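Hydrolase, NUDIX family (Clostridium perfringens ATCC 13124, PDB 3F6A) probably hydrolyses a nucleoside diphosphate linked to another group, as NUDIX enzymes do, although its own substrate remains unassigned. Local coordinates at residues Leu80-Ile85 and Phe101-Thr106; Phe7-Phe12 and Glu44-Arg49; Ile13-Lys18 and Thr108-Ser113; Lys18-Leu23 and Lys120-Tyr125. All blocks are in the same frame, centred on the assembly; numbering follows the deposited sequence.

Contact 1 (Leu80-Ile85 and Phe101-Thr106)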
loop_
_atom_site.group_PDB
_atom_site.type_symbol
_atom_site.label_atom_id
_atom_site.label_comp_id
_atom_site.label_asym_id
_atom_site.label_seq_id
_atom_site.Cartn_x
_atom_site.Cartn_y
_atom_site.Cartn_z
ATOM N N LEU A 80 -13.013 -2.786 -0.893
ATOM C CA LEU A 80 -11.972 -1.846 -0.508
ATOM C C LEU A 80 -11.291 -2.408 0.734
ATOM O O LEU A 80 -11.928 -2.600 1.776
ATOM C CB LEU A 80 -12.584 -0.478 -0.198
ATOM C CG LEU A 80 -11.595 0.616 0.206
ATOM C CD1 LEU A 80 -10.717 0.985 -0.986
ATOM C CD2 LEU A 80 -12.359 1.833 0.703
ATOM N N LEU A 81 -9.997 -2.676 0.618
ATOM C CA LEU A 81 -9.237 -3.244 1.720
ATOM C C LEU A 81 -8.558 -2.170 2.555
ATOM O O LEU A 81 -8.522 -1.004 2.168
ATOM C CB LEU A 81 -8.175 -4.199 1.170
ATOM C CG LEU A 81 -8.671 -5.282 0.216
ATOM C CD1 LEU A 81 -7.479 -6.067 -0.317
ATOM C CD2 LEU A 81 -9.653 -6.197 0.932
ATOM N N ILE A 82 -8.029 -2.566 3.708
ATOM C CA ILE A 82 -7.319 -1.627 4.562
ATOM C C ILE A 82 -5.982 -1.354 3.880
ATOM O O ILE A 82 -5.253 -2.276 3.514
ATOM C CB ILE A 82 -7.102 -2.197 5.996
ATOM C CG1 ILE A 82 -5.921 -1.505 6.673
ATOM C CG2 ILE A 82 -6.881 -3.670 5.947
ATOM C CD1 ILE A 82 -6.155 -0.051 6.963
ATOM N N ASN A 83 -5.679 -0.076 3.699
ATOM C CA ASN A 83 -4.459 0.356 3.029
ATOM C C ASN A 83 -3.302 0.475 4.029
ATOM O O ASN A 83 -3.509 0.837 5.182
ATOM C CB ASN A 83 -4.725 1.718 2.370
ATOM C CG ASN A 83 -3.836 1.980 1.173
ATOM O OD1 ASN A 83 -3.275 3.068 1.029
ATOM N ND2 ASN A 83 -3.719 0.993 0.295
ATOM N N PRO A 84 -2.067 0.157 3.601
ATOM C CA PRO A 84 -0.933 0.267 4.525
ATOM C C PRO A 84 -0.667 1.735 4.838
ATOM O O PRO A 84 -1.076 2.608 4.078
ATOM C CB PRO A 84 0.219 -0.368 3.745
ATOM C CG PRO A 84 -0.149 -0.107 2.310
ATOM C CD PRO A 84 -1.640 -0.392 2.301
ATOM N N ILE A 85 0.005 1.996 5.955
ATOM C CA ILE A 85 0.339 3.362 6.356
ATOM C C ILE A 85 1.552 3.801 5.541
ATOM O O ILE A 85 1.647 4.943 5.094
ATOM C CB ILE A 85 0.730 3.448 7.857
ATOM C CG1 ILE A 85 -0.377 2.868 8.737
ATOM C CG2 ILE A 85 0.985 4.909 8.233
ATOM C CD1 ILE A 85 -1.685 3.627 8.681
ATOM N N PHE A 101 4.725 -3.866 3.616
ATOM C CA PHE A 101 3.549 -3.037 3.853
ATOM C C PHE A 101 3.405 -2.843 5.350
ATOM O O PHE A 101 3.170 -3.800 6.083
ATOM C CB PHE A 101 2.291 -3.708 3.287
ATOM C CG PHE A 101 2.244 -3.727 1.783
ATOM C CD1 PHE A 101 2.490 -2.566 1.054
ATOM C CD2 PHE A 101 1.943 -4.897 1.093
ATOM C CE1 PHE A 101 2.437 -2.572 -0.340
ATOM C CE2 PHE A 101 1.888 -4.910 -0.296
ATOM C CZ PHE A 101 2.135 -3.747 -1.012
ATOM N N VAL A 102 3.540 -1.597 5.793
ATOM C CA VAL A 102 3.469 -1.266 7.211
ATOM C C VAL A 102 2.100 -0.821 7.697
ATOM O O VAL A 102 1.499 0.087 7.133
ATOM C CB VAL A 102 4.480 -0.167 7.556
ATOM C CG1 VAL A 102 4.471 0.100 9.054
ATOM C CG2 VAL A 102 5.854 -0.582 7.094
ATOM N N TYR A 103 1.634 -1.455 8.770
ATOM C CA TYR A 103 0.339 -1.148 9.364
ATOM C C TYR A 103 0.501 -0.799 10.834
ATOM O O TYR A 103 1.441 -1.255 11.490
ATOM C CB TYR A 103 -0.589 -2.363 9.261
ATOM C CG TYR A 103 -0.970 -2.752 7.858
ATOM C CD1 TYR A 103 -2.202 -2.382 7.322
ATOM C CD2 TYR A 103 -0.098 -3.497 7.057
ATOM C CE1 TYR A 103 -2.562 -2.743 6.024
ATOM C CE2 TYR A 103 -0.450 -3.864 5.757
ATOM C CZ TYR A 103 -1.683 -3.480 5.252
ATOM O OH TYR A 103 -2.039 -3.834 3.975
ATOM N N TYR A 104 -0.416 0.015 11.350
ATOM C CA TYR A 104 -0.404 0.383 12.760
ATOM C C TYR A 104 -1.689 -0.208 13.327
ATOM O O TYR A 104 -2.708 -0.260 12.638
ATOM C CB TYR A 104 -0.395 1.909 12.946
ATOM C CG TYR A 104 0.838 2.618 12.399
ATOM C CD1 TYR A 104 2.023 1.924 12.152
ATOM C CD2 TYR A 104 0.819 3.989 12.152
ATOM C CE1 TYR A 104 3.164 2.582 11.673
ATOM C CE2 TYR A 104 1.947 4.657 11.675
ATOM C CZ TYR A 104 3.116 3.948 11.437
ATOM O OH TYR A 104 4.226 4.616 10.965
ATOM N N ALA A 105 -1.643 -0.658 14.574
ATOM C CA ALA A 105 -2.814 -1.261 15.201
ATOM C C ALA A 105 -2.798 -1.097 16.713
ATOM O O ALA A 105 -1.832 -0.614 17.290
ATOM C CB ALA A 105 -2.875 -2.740 14.854
ATOM N N THR A 106 -3.887 -1.519 17.345
ATOM C CA THR A 106 -4.018 -1.446 18.791
ATOM C C THR A 106 -4.335 -2.837 19.336
ATOM O O THR A 106 -4.783 -3.711 18.595
ATOM C CB THR A 106 -5.165 -0.500 19.193
ATOM O OG1 THR A 106 -6.389 -0.975 18.618
ATOM C CG2 THR A 106 -4.893 0.919 18.699
#

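Contact 2 (Phe7-Phe12 and Glu44-Arg49)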
loop_
_atom_site.group_PDB
_atom_site.type_symbol
_atom_site.label_atom_id
_atom_site.label_comp_id
_atom_site.label_asym_id
_atom_site.label_seq_id
_atom_site.Cartn_x
_atom_site.Cartn_y
_atom_site.Cartn_z
ATOM N N PHE A 7 6.708 -9.952 -1.077
ATOM C CA PHE A 7 5.829 -9.086 -0.301
ATOM C C PHE A 7 5.694 -9.544 1.140
ATOM O O PHE A 7 5.412 -10.714 1.410
ATOM C CB PHE A 7 4.451 -9.037 -0.968
ATOM C CG PHE A 7 4.463 -8.387 -2.325
ATOM C CD1 PHE A 7 4.203 -7.028 -2.464
ATOM C CD2 PHE A 7 4.760 -9.129 -3.464
ATOM C CE1 PHE A 7 4.249 -6.416 -3.721
ATOM C CE2 PHE A 7 4.808 -8.528 -4.720
ATOM C CZ PHE A 7 4.549 -7.173 -4.849
ATOM N N THR A 8 5.896 -8.607 2.061
ATOM C CA THR A 8 5.804 -8.881 3.484
ATOM C C THR A 8 4.986 -7.781 4.156
ATOM O O THR A 8 4.660 -6.769 3.532
ATOM C CB THR A 8 7.204 -8.889 4.136
ATOM O OG1 THR A 8 7.731 -7.555 4.151
ATOM C CG2 THR A 8 8.161 -9.783 3.356
ATOM N N VAL A 9 4.660 -7.979 5.430
ATOM C CA VAL A 9 3.920 -6.977 6.186
ATOM C C VAL A 9 4.620 -6.727 7.516
ATOM O O VAL A 9 5.405 -7.553 7.983
ATOM C CB VAL A 9 2.450 -7.406 6.463
ATOM C CG1 VAL A 9 1.723 -7.635 5.154
ATOM C CG2 VAL A 9 2.406 -8.660 7.344
ATOM N N SER A 10 4.341 -5.571 8.105
ATOM C CA SER A 10 4.897 -5.186 9.396
ATOM C C SER A 10 3.744 -4.557 10.157
ATOM O O SER A 10 2.897 -3.897 9.561
ATOM C CB SER A 10 6.022 -4.151 9.238
ATOM O OG SER A 10 7.205 -4.756 8.756
ATOM N N VAL A 11 3.708 -4.766 11.467
ATOM C CA VAL A 11 2.643 -4.211 12.284
ATOM C C VAL A 11 3.182 -3.628 13.577
ATOM O O VAL A 11 3.851 -4.317 14.342
ATOM C CB VAL A 11 1.605 -5.277 12.685
ATOM C CG1 VAL A 11 0.301 -4.600 13.070
ATOM C CG2 VAL A 11 1.406 -6.264 11.563
ATOM N N PHE A 12 2.882 -2.359 13.807
ATOM C CA PHE A 12 3.280 -1.677 15.018
ATOM C C PHE A 12 2.029 -1.680 15.874
ATOM O O PHE A 12 1.036 -1.035 15.545
ATOM C CB PHE A 12 3.737 -0.258 14.687
ATOM C CG PHE A 12 5.108 -0.202 14.072
ATOM C CD1 PHE A 12 6.235 -0.082 14.877
ATOM C CD2 PHE A 12 5.274 -0.311 12.694
ATOM C CE1 PHE A 12 7.510 -0.065 14.319
ATOM C CE2 PHE A 12 6.552 -0.296 12.125
ATOM C CZ PHE A 12 7.668 -0.175 12.935
ATOM N N GLU A 44 -3.619 -7.572 4.970
ATOM C CA GLU A 44 -4.211 -7.293 6.277
ATOM C C GLU A 44 -4.433 -8.556 7.102
ATOM O O GLU A 44 -4.287 -8.535 8.324
ATOM C CB GLU A 44 -5.538 -6.547 6.112
ATOM C CG GLU A 44 -6.583 -7.283 5.283
ATOM C CD GLU A 44 -7.757 -6.388 4.904
ATOM O OE1 GLU A 44 -8.830 -6.502 5.529
ATOM O OE2 GLU A 44 -7.598 -5.558 3.984
ATOM N N GLU A 45 -4.791 -9.651 6.439
ATOM C CA GLU A 45 -5.012 -10.907 7.147
ATOM C C GLU A 45 -3.662 -11.398 7.643
ATOM O O GLU A 45 -3.570 -12.008 8.705
ATOM C CB GLU A 45 -5.654 -11.940 6.219
ATOM C CG GLU A 45 -7.006 -11.485 5.683
ATOM C CD GLU A 45 -7.656 -12.492 4.754
ATOM O OE1 GLU A 45 -6.946 -13.053 3.888
ATOM O OE2 GLU A 45 -8.885 -12.710 4.876
ATOM N N ALA A 46 -2.612 -11.101 6.875
ATOM C CA ALA A 46 -1.254 -11.490 7.242
ATOM C C ALA A 46 -0.836 -10.767 8.520
ATOM O O ALA A 46 -0.135 -11.338 9.361
ATOM C CB ALA A 46 -0.282 -11.162 6.111
ATOM N N CYS A 47 -1.263 -9.513 8.669
ATOM C CA CYS A 47 -0.926 -8.746 9.868
ATOM C C CYS A 47 -1.609 -9.389 11.064
ATOM O O CYS A 47 -0.992 -9.597 12.115
ATOM C CB CYS A 47 -1.404 -7.298 9.742
ATOM S SG CYS A 47 -0.450 -6.286 8.589
ATOM N N ILE A 48 -2.893 -9.697 10.893
ATOM C CA ILE A 48 -3.677 -10.323 11.945
ATOM C C ILE A 48 -3.064 -11.649 12.387
ATOM O O ILE A 48 -2.902 -11.880 13.581
ATOM C CB ILE A 48 -5.141 -10.554 11.488
ATOM C CG1 ILE A 48 -5.847 -9.205 11.335
ATOM C CG2 ILE A 48 -5.884 -11.435 12.492
ATOM C CD1 ILE A 48 -7.321 -9.314 10.997
ATOM N N ARG A 49 -2.716 -12.522 11.445
ATOM C CA ARG A 49 -2.135 -13.805 11.836
ATOM C C ARG A 49 -0.751 -13.666 12.461
ATOM O O ARG A 49 -0.451 -14.325 13.461
ATOM C CB ARG A 49 -2.070 -14.776 10.652
ATOM C CG ARG A 49 -1.533 -14.205 9.367
ATOM C CD ARG A 49 -1.299 -15.333 8.367
ATOM N NE ARG A 49 -0.064 -16.033 8.658
ATOM C CZ ARG A 49 1.104 -15.730 8.107
ATOM N NH1 ARG A 49 1.194 -14.746 7.217
ATOM N NH2 ARG A 49 2.188 -16.393 8.472
#

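Contact 3 (Ile13-Lys18 and Thr108-Ser113)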
loop_
_atom_site.group_PDB
_atom_site.type_symbol
_atom_site.label_atom_id
_atom_site.label_comp_id
_atom_site.label_asym_id
_atom_site.label_seq_id
_atom_site.Cartn_x
_atom_site.Cartn_y
_atom_site.Cartn_z
ATOM N N ILE A 13 2.081 -2.425 16.972
ATOM C CA ILE A 13 0.938 -2.564 17.865
ATOM C C ILE A 13 1.060 -1.689 19.102
ATOM O O ILE A 13 2.064 -1.735 19.810
ATOM C CB ILE A 13 0.778 -4.039 18.289
ATOM C CG1 ILE A 13 0.666 -4.908 17.036
ATOM C CG2 ILE A 13 -0.447 -4.207 19.175
ATOM C CD1 ILE A 13 0.681 -6.393 17.298
ATOM N N VAL A 14 0.024 -0.898 19.357
ATOM C CA VAL A 14 0.005 -0.000 20.500
ATOM C C VAL A 14 -0.996 -0.416 21.574
ATOM O O VAL A 14 -2.150 -0.711 21.279
ATOM C CB VAL A 14 -0.333 1.447 20.048
ATOM C CG1 VAL A 14 -0.577 2.343 21.269
ATOM C CG2 VAL A 14 0.800 2.000 19.188
ATOM N N CYS A 15 -0.539 -0.450 22.820
ATOM C CA CYS A 15 -1.405 -0.772 23.950
ATOM C C CYS A 15 -1.288 0.451 24.850
ATOM O O CYS A 15 -0.195 0.778 25.322
ATOM C CB CYS A 15 -0.925 -2.023 24.694
ATOM S SG CYS A 15 -2.086 -2.565 25.992
ATOM N N LYS A 16 -2.415 1.120 25.073
ATOM C CA LYS A 16 -2.472 2.350 25.860
ATOM C C LYS A 16 -1.395 3.347 25.429
ATOM O O LYS A 16 -1.564 4.025 24.417
ATOM C CB LYS A 16 -2.388 2.070 27.372
ATOM C CG LYS A 16 -1.243 1.201 27.828
ATOM C CD LYS A 16 -1.020 1.342 29.324
ATOM C CE LYS A 16 -0.316 2.654 29.662
ATOM N NZ LYS A 16 1.084 2.688 29.143
ATOM N N ASP A 17 -0.291 3.442 26.163
ATOM C CA ASP A 17 0.749 4.394 25.784
ATOM C C ASP A 17 2.097 3.794 25.377
ATOM O O ASP A 17 3.128 4.471 25.440
ATOM C CB ASP A 17 0.955 5.419 26.906
ATOM C CG ASP A 17 -0.307 6.209 27.209
ATOM O OD1 ASP A 17 -0.899 6.778 26.264
ATOM O OD2 ASP A 17 -0.711 6.262 28.394
ATOM N N LYS A 18 2.094 2.535 24.941
ATOM C CA LYS A 18 3.338 1.893 24.520
ATOM C C LYS A 18 3.173 1.094 23.224
ATOM O O LYS A 18 2.063 0.712 22.855
ATOM C CB LYS A 18 3.871 0.983 25.640
ATOM C CG LYS A 18 4.037 1.697 26.978
ATOM C CD LYS A 18 4.935 0.929 27.932
ATOM C CE LYS A 18 5.093 1.689 29.247
ATOM N NZ LYS A 18 6.121 1.082 30.145
ATOM N N THR A 108 -5.448 -4.842 23.441
ATOM C CA THR A 108 -5.906 -4.579 24.803
ATOM C C THR A 108 -4.961 -4.774 25.994
ATOM O O THR A 108 -5.049 -4.027 26.969
ATOM C CB THR A 108 -7.188 -5.372 25.086
ATOM O OG1 THR A 108 -6.925 -6.768 24.919
ATOM C CG2 THR A 108 -8.290 -4.952 24.129
ATOM N N SER A 109 -4.064 -5.753 25.938
ATOM C CA SER A 109 -3.159 -5.979 27.065
ATOM C C SER A 109 -1.694 -6.127 26.676
ATOM O O SER A 109 -1.371 -6.474 25.544
ATOM C CB SER A 109 -3.590 -7.220 27.846
ATOM O OG SER A 109 -3.505 -8.373 27.032
ATOM N N PHE A 110 -0.815 -5.869 27.638
ATOM C CA PHE A 110 0.623 -5.965 27.424
ATOM C C PHE A 110 1.075 -7.411 27.430
ATOM O O PHE A 110 2.171 -7.723 26.975
ATOM C CB PHE A 110 1.387 -5.229 28.527
ATOM C CG PHE A 110 1.249 -3.740 28.479
ATOM C CD1 PHE A 110 1.595 -3.034 27.334
ATOM C CD2 PHE A 110 0.822 -3.033 29.601
ATOM C CE1 PHE A 110 1.524 -1.643 27.307
ATOM C CE2 PHE A 110 0.749 -1.643 29.583
ATOM C CZ PHE A 110 1.103 -0.949 28.432
ATOM N N GLU A 111 0.235 -8.293 27.957
ATOM C CA GLU A 111 0.601 -9.697 28.037
ATOM C C GLU A 111 0.746 -10.298 26.647
ATOM O O GLU A 111 -0.107 -10.100 25.786
ATOM C CB GLU A 111 -0.449 -10.473 28.833
ATOM C CG GLU A 111 0.106 -11.705 29.521
ATOM C CD GLU A 111 -0.957 -12.494 30.256
ATOM O OE1 GLU A 111 -1.720 -11.885 31.042
ATOM O OE2 GLU A 111 -1.021 -13.728 30.050
ATOM N N THR A 112 1.825 -11.042 26.437
ATOM C CA THR A 112 2.073 -11.663 25.143
ATOM C C THR A 112 2.459 -13.119 25.295
ATOM O O THR A 112 3.021 -13.517 26.309
ATOM C CB THR A 112 3.189 -10.925 24.394
ATOM O OG1 THR A 112 4.339 -10.820 25.239
ATOM C CG2 THR A 112 2.730 -9.530 24.019
ATOM N N SER A 113 2.155 -13.911 24.275
ATOM C CA SER A 113 2.463 -15.337 24.297
ATOM C C SER A 113 2.813 -15.817 22.887
ATOM O O SER A 113 1.959 -16.328 22.175
ATOM C CB SER A 113 1.246 -16.105 24.822
ATOM O OG SER A 113 1.486 -17.497 24.837
#

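Contact 4 (Lys18-Leu23 and Lys120-Tyr125)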
loop_
_atom_site.group_PDB
_atom_site.type_symbol
_atom_site.label_atom_id
_atom_site.label_comp_id
_atom_site.label_asym_id
_atom_site.label_seq_id
_atom_site.Cartn_x
_atom_site.Cartn_y
_atom_site.Cartn_z
ATOM N N LYS A 18 2.094 2.535 24.941
ATOM C CA LYS A 18 3.338 1.893 24.520
ATOM C C LYS A 18 3.173 1.094 23.224
ATOM O O LYS A 18 2.063 0.712 22.855
ATOM C CB LYS A 18 3.871 0.983 25.640
ATOM C CG LYS A 18 4.037 1.697 26.978
ATOM C CD LYS A 18 4.935 0.929 27.932
ATOM C CE LYS A 18 5.093 1.689 29.247
ATOM N NZ LYS A 18 6.121 1.082 30.145
ATOM N N VAL A 19 4.284 0.849 22.537
ATOM C CA VAL A 19 4.267 0.102 21.283
ATOM C C VAL A 19 5.151 -1.134 21.421
ATOM O O VAL A 19 6.180 -1.093 22.087
ATOM C CB VAL A 19 4.764 0.982 20.109
ATOM C CG1 VAL A 19 6.157 1.505 20.411
ATOM C CG2 VAL A 19 4.745 0.187 18.815
ATOM N N LEU A 20 4.745 -2.222 20.773
ATOM C CA LEU A 20 5.452 -3.500 20.847
ATOM C C LEU A 20 6.452 -3.819 19.742
ATOM O O LEU A 20 6.185 -3.601 18.565
ATOM C CB LEU A 20 4.426 -4.637 20.908
ATOM C CG LEU A 20 4.948 -6.071 20.786
ATOM C CD1 LEU A 20 5.751 -6.428 22.035
ATOM C CD2 LEU A 20 3.772 -7.025 20.610
ATOM N N LEU A 21 7.603 -4.358 20.139
ATOM C CA LEU A 21 8.648 -4.766 19.197
ATOM C C LEU A 21 9.204 -6.090 19.708
ATOM O O LEU A 21 9.044 -6.413 20.880
ATOM C CB LEU A 21 9.787 -3.736 19.155
ATOM C CG LEU A 21 9.492 -2.299 18.719
ATOM C CD1 LEU A 21 10.731 -1.443 18.939
ATOM C CD2 LEU A 21 9.078 -2.266 17.254
ATOM N N HIS A 22 9.847 -6.864 18.842
ATOM C CA HIS A 22 10.443 -8.112 19.293
ATOM C C HIS A 22 11.812 -8.295 18.654
ATOM O O HIS A 22 12.067 -7.781 17.567
ATOM C CB HIS A 22 9.502 -9.307 19.026
ATOM C CG HIS A 22 9.440 -9.764 17.598
ATOM N ND1 HIS A 22 9.775 -8.960 16.529
ATOM C CD2 HIS A 22 9.023 -10.938 17.064
ATOM C CE1 HIS A 22 9.568 -9.617 15.401
ATOM N NE2 HIS A 22 9.112 -10.819 15.699
ATOM N N LEU A 23 12.707 -8.993 19.352
ATOM C CA LEU A 23 14.062 -9.228 18.854
ATOM C C LEU A 23 14.023 -10.282 17.748
ATOM O O LEU A 23 13.737 -11.450 17.996
ATOM C CB LEU A 23 14.977 -9.699 19.996
ATOM C CG LEU A 23 16.473 -9.374 19.873
ATOM C CD1 LEU A 23 17.224 -10.017 21.028
ATOM C CD2 LEU A 23 17.019 -9.869 18.553
ATOM N N LYS A 120 11.118 -14.904 21.334
ATOM C CA LYS A 120 10.529 -14.889 22.672
ATOM C C LYS A 120 10.873 -13.639 23.486
ATOM O O LYS A 120 10.558 -13.562 24.672
ATOM C CB LYS A 120 10.942 -16.145 23.445
ATOM C CG LYS A 120 10.440 -17.445 22.808
ATOM C CD LYS A 120 8.924 -17.434 22.644
ATOM C CE LYS A 120 8.441 -18.712 21.959
ATOM N NZ LYS A 120 8.790 -19.907 22.766
ATOM N N ILE A 121 11.517 -12.668 22.847
ATOM C CA ILE A 121 11.870 -11.422 23.512
ATOM C C ILE A 121 11.011 -10.305 22.927
ATOM O O ILE A 121 11.282 -9.816 21.833
ATOM C CB ILE A 121 13.348 -11.067 23.295
ATOM C CG1 ILE A 121 14.234 -12.227 23.748
ATOM C CG2 ILE A 121 13.695 -9.807 24.076
ATOM C CD1 ILE A 121 15.711 -12.024 23.468
ATOM N N LEU A 122 9.972 -9.924 23.659
ATOM C CA LEU A 122 9.059 -8.872 23.238
ATOM C C LEU A 122 9.061 -7.772 24.290
ATOM O O LEU A 122 8.950 -8.048 25.482
ATOM C CB LEU A 122 7.638 -9.427 23.076
ATOM C CG LEU A 122 7.328 -10.344 21.882
ATOM C CD1 LEU A 122 8.127 -11.624 21.972
ATOM C CD2 LEU A 122 5.846 -10.651 21.866
ATOM N N LYS A 123 9.186 -6.526 23.848
ATOM C CA LYS A 123 9.211 -5.410 24.777
ATOM C C LYS A 123 8.299 -4.272 24.355
ATOM O O LYS A 123 8.115 -4.020 23.167
ATOM C CB LYS A 123 10.644 -4.893 24.925
ATOM C CG LYS A 123 11.632 -5.954 25.412
ATOM C CD LYS A 123 12.975 -5.339 25.778
ATOM C CE LYS A 123 12.832 -4.334 26.910
ATOM N NZ LYS A 123 14.131 -3.685 27.264
ATOM N N TRP A 124 7.718 -3.589 25.336
ATOM C CA TRP A 124 6.844 -2.457 25.054
ATOM C C TRP A 124 7.640 -1.183 25.297
ATOM O O TRP A 124 8.380 -1.081 26.278
ATOM C CB TRP A 124 5.607 -2.483 25.951
ATOM C CG TRP A 124 4.679 -3.633 25.663
ATOM C CD1 TRP A 124 4.691 -4.870 26.244
ATOM C CD2 TRP A 124 3.598 -3.638 24.728
ATOM N NE1 TRP A 124 3.677 -5.645 25.728
ATOM C CE2 TRP A 124 2.992 -4.913 24.795
ATOM C CE3 TRP A 124 3.077 -2.686 23.838
ATOM C CZ2 TRP A 124 1.890 -5.260 24.007
ATOM C CZ3 TRP A 124 1.982 -3.031 23.057
ATOM C CH2 TRP A 124 1.400 -4.309 23.147
ATOM N N TYR A 125 7.488 -0.212 24.403
ATOM C CA TYR A 125 8.226 1.040 24.515
ATOM C C TYR A 125 7.351 2.278 24.592
ATOM O O TYR A 125 6.373 2.420 23.854
ATOM C CB TYR A 125 9.170 1.194 23.323
ATOM C CG TYR A 125 10.215 0.116 23.208
ATOM C CD1 TYR A 125 11.530 0.350 23.607
ATOM C CD2 TYR A 125 9.893 -1.138 22.685
ATOM C CE1 TYR A 125 12.497 -0.636 23.490
ATOM C CE2 TYR A 125 10.847 -2.126 22.566
ATOM C CZ TYR A 125 12.148 -1.872 22.966
ATOM O OH TYR A 125 13.099 -2.855 22.841
HETATM O O HOH W 1 8.844 -0.086 28.986
#

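Contact 1 (Leu80-Ile85 and Phe101-Thr106)
P84 and I85 pack against the rings of Y103 and Y104 in a buried, mainly aliphatic-on-aromatic contact, formed where the chain leaving strand 79-81 meets strand 98-106 of the NUDIX sheet. The touching pieces run 88° apart, and one backbone hydrogen bond joins them. I85 N donates to V102 O at 2.7 Å, with the donor nearly along the C=O axis. Two CH-pi contacts accompany this bond. CA of P84 lies over one face of Y103, 4.0 Å from the ring centroid and displaced toward the rim, while CG1 of I82 arrives at the edge of the same ring, 3.6 Å from Y103 CE1. The proline thus approaches a face and the isoleucine an edge. At Y104 a single residue does the work. I85 CG1 stands over the Y104 ring, 4.0 Å from its centroid, and I85 CG2 reaches Y104 CE2 at 3.6 Å. With CG1 anti to the carbonyl carbon and CG2 anti to the backbone N (chi1 -55°), both branches of I85 lie against this ring. P84 CG also lies beside F101 CD1, at 3.8 Å. The hydroxyl of Y104 is hydrogen-bonded to E146 of helix 138-150. Beyond the contact, L80 and L81 pair with a strand of the second subunit, Y103 touches P43 and C47 of helix 43-55, and V102 bonds to H86 through the backbone, at the start of strand 86-90.

Contact 2 (Phe7-Phe12 and Glu44-Arg49)
V11 and V9 meet C47 and A46 in a purely apolar first shell. CG2 of V11 is the tightest element, 3.5 Å from C47 CB and equally close to its sulfur. From there C47 SG reaches toward the other valine and lies 3.8 Å from V9 CB, so that one thiol bridges V9 and V11, the two side chains that segment 7-12 turns to the helix. SG, anti to the carbonyl carbon and beside the backbone N (chi1 -72°), is set between the two valines. Next to it, V9 CG2 rests on A46 CB at 3.9 Å. The helix crosses the strand at -54°, with axes 8.1 Å apart. It belongs to the Nudix box, the family signature that begins at G35, whose helix carries metal-binding glutamates in relatives. I37 of the preceding loop packs on both V9 and A46, and Y103 of the adjacent strand touches C47. Further out, R49 is salt-bridged to E41 and E53 and also bonds to H36 O, while S10 OG and T8 OG1 are hydrogen-bonded to D100.

Contact 3 (Ile13-Lys18 and Thr108-Ser113)
The amide of C15 donates to the carbonyl oxygen of K18, N to O 2.8 Å. In the reciprocal bond K18 N lies 2.9 Å from C15 O, an oxygen that also approaches F110 CE1 at 3.6 Å. Together the pair closes a type II' turn, in which K16 takes the positive phi (48°) of its first corner. This is the tight reversal of a beta hairpin, joining strand 7-15 to strand 18-23 in the sheet of the NUDIX fold. Against it leans the loop that follows strand 98-106. With SG anti to the backbone N (chi1 -173°), C15 carries its sulfur over one face of the F110 ring, 4.1 Å from the centroid and 18° off the normal, a sulfur-aromatic contact. C15 SG also comes within 3.4 Å of T108 O. C15 CB touches the ring at F110 CE1, 3.6 Å away. K18 CB approaches the same F110 CE1 obliquely at 3.9 Å, its side chain running across the phenylalanine. The K16 chain is modelled improbably close to CZ of the ring, and its placement there is doubtful. Outward of this, W124 meets F110 edge-to-face and gives its indole N-H to F110 O.

Contact 4 (Lys18-Leu23 and Lys120-Tyr125)
L20 and W124 make the main fit of this antiparallel strand pair. CB of L20 settles on one face of the W124 indole, 3.6 Å from the centroid of the six-membered ring and only 12° off its normal. L20 CD1 fits in between that indole and L122 CB, 3.7 Å from the latter, and L122 in turn puts CG against CB of H22, also at 3.7 Å. W124, L20, L122 and H22 thus form a chain of contacts along one face of the sheet, H22 through its CB alone, its imidazole turned off to L31 O. On the other face L21 meets Y125 at about a right angle, its CD1 set against the CE2 and CD2 side of the ring, 3.7 Å from Y125 CE2, while V19 O lies in the plane of that ring at its edge. At the far end I121 and L23 run side by side, their CD1 atoms 3.5 Å apart. The backbones supply five hydrogen bonds, the shortest from Y125 N to V19 O at 2.8 Å. At the margin, a water accepts from K18 NZ and donates to W124 O. L20 and L122 face A55 of helix 43-55, whereas V19 and L21 face helix 138-150, the two-sided cover expected of the alpha/beta/alpha sandwich of NUDIX proteins.

Overall arrangement
Contacts 1 and 2 are buried near the centre of the chain, whereas contact 3 lies at the surface and contact 4 is partly buried. All four are anchored on one mixed sheet. Contacts 2 and 3 use successive parts of strand 7-15, whose neighbours include strand 98-106 of contact 1 and strand 18-23 of contact 4. Chemistry follows position: helix against strand is apolar in contact 2, a crossing chain adds one backbone bond to ring packing in contact 1, strand beside strand is bonded along its length in contact 4, and contact 3 rests on sulfur over a ring beside a hairpin turn. F110 and W124 join contacts 3 and 4; Y103 packing on C47 connects contacts 1 and 2.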